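Local coordinates for protein NAD(P)H-hydrate epimerase (Saccharomyces cerevisiae, PDB 1JZT) that epimerises the R and S forms of hydrated NAD(P)H, a damaged form of the cofactor, so that a dehydratase can repair both, at residues I222-D225 with F226-F230. Residues are numbered along the deposited sequence; the frame is centred on the assembly and turned at random.
Sequences IPRD and FANKF
The CG2 methyl of I222 touches the two apolar side chains in the middle of helix 224-229: I222 CG2 meets A227 CB at 3.7 Å and lies at the edge of the F226 ring, in its plane, 4.0 Å from F226 CD2. The I222 and F226 side chains run roughly at right angles. P223, at the N-cap position, sets its ring atom CG 3.5 Å from F226 CB, against the root of the aromatic side chain. The F226 ring points away from the backbone N (chi1 -175°), which carries it to E18 and L19 of helix 9-19, and F230 CD2 lies over one face near the rim. On the outer side, the extended chain of R224 passes N228: the end of the N228 amide lies above the rim of one guanidinium face, the two planes steeply inclined at 78°. Backbone bonds close the turns, from A227 N to P223 O (3.1 Å), from N228 N to R224 O and, less straight, from K229 N to D225 O. A water weakly links D225 OD2 to K229 NZ. F226, together with F230 just past the helix end, thus packs on helix 9-19, while I222 and A227 meet F232. R224 and K229 find their main partners in salt bridges to E233 and E18; the K229 pair would link the turn to helix 9-19, the R224 pair to the chain just after the helix.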
# COMPACT_ATOMS: atom_id res chain seq x y z
N ILE A 222 0.87 17.52 -3.36
CA ILE A 222 0.84 18.44 -2.23
C ILE A 222 1.66 19.72 -2.46
O ILE A 222 2.87 19.66 -2.66
CB ILE A 222 1.38 17.76 -0.96
CG1 ILE A 222 0.50 16.56 -0.61
CG2 ILE A 222 1.43 18.75 0.20
CD1 ILE A 222 1.16 15.60 0.34
N PRO A 223 1.00 20.89 -2.43
CA PRO A 223 1.68 22.17 -2.63
C PRO A 223 2.42 22.58 -1.35
O PRO A 223 2.11 22.09 -0.27
CB PRO A 223 0.54 23.12 -2.99
CG PRO A 223 -0.60 22.59 -2.22
CD PRO A 223 -0.46 21.08 -2.36
N ARG A 224 3.40 23.47 -1.49
CA ARG A 224 4.21 23.92 -0.36
C ARG A 224 3.43 24.49 0.83
O ARG A 224 3.54 23.98 1.95
CB ARG A 224 5.22 24.96 -0.84
CG ARG A 224 6.25 25.36 0.20
CD ARG A 224 7.12 26.49 -0.32
NE ARG A 224 8.13 26.89 0.64
CZ ARG A 224 9.15 26.13 1.02
NH1 ARG A 224 9.29 24.91 0.51
NH2 ARG A 224 10.02 26.58 1.91
N ASP A 225 2.66 25.54 0.59
CA ASP A 225 1.90 26.18 1.66
C ASP A 225 1.00 25.22 2.42
O ASP A 225 0.86 25.31 3.64
CB ASP A 225 1.06 27.33 1.09
CG ASP A 225 0.01 26.86 0.13
OD1 ASP A 225 0.36 26.18 -0.87
OD2 ASP A 225 -1.18 27.16 0.36
N PHE A 226 0.38 24.28 1.70
CA PHE A 226 -0.51 23.30 2.32
C PHE A 226 0.27 22.41 3.27
O PHE A 226 -0.14 22.19 4.41
CB PHE A 226 -1.18 22.44 1.24
CG PHE A 226 -2.20 21.49 1.77
CD1 PHE A 226 -3.43 21.94 2.22
CD2 PHE A 226 -1.94 20.12 1.81
CE1 PHE A 226 -4.39 21.06 2.70
CE2 PHE A 226 -2.89 19.22 2.28
CZ PHE A 226 -4.13 19.69 2.72
N ALA A 227 1.40 21.88 2.78
CA ALA A 227 2.25 21.02 3.59
C ALA A 227 2.71 21.77 4.84
O ALA A 227 2.54 21.29 5.96
CB ALA A 227 3.46 20.56 2.78
N ASN A 228 3.29 22.95 4.64
CA ASN A 228 3.77 23.76 5.76
C ASN A 228 2.67 23.97 6.80
O ASN A 228 2.93 23.96 8.00
CB ASN A 228 4.29 25.11 5.27
CG ASN A 228 5.57 24.99 4.46
OD1 ASN A 228 6.17 23.91 4.38
ND2 ASN A 228 6.00 26.09 3.85
N LYS A 229 1.44 24.18 6.33
CA LYS A 229 0.31 24.38 7.22
C LYS A 229 0.14 23.19 8.15
O LYS A 229 -0.31 23.33 9.29
CB LYS A 229 -0.97 24.59 6.42
CG LYS A 229 -2.22 24.69 7.29
CD LYS A 229 -3.43 25.06 6.48
CE LYS A 229 -3.95 23.90 5.67
NZ LYS A 229 -5.16 24.30 4.90
N PHE A 230 0.49 22.01 7.66
CA PHE A 230 0.35 20.80 8.44
C PHE A 230 1.64 20.33 9.10
O PHE A 230 1.75 19.18 9.52
CB PHE A 230 -0.25 19.69 7.58
CG PHE A 230 -1.74 19.79 7.43
CD1 PHE A 230 -2.58 19.32 8.44
CD2 PHE A 230 -2.31 20.36 6.29
CE1 PHE A 230 -3.97 19.42 8.31
CE2 PHE A 230 -3.69 20.46 6.16
CZ PHE A 230 -4.53 19.98 7.17
O HOH W 1 -2.96 25.70 2.77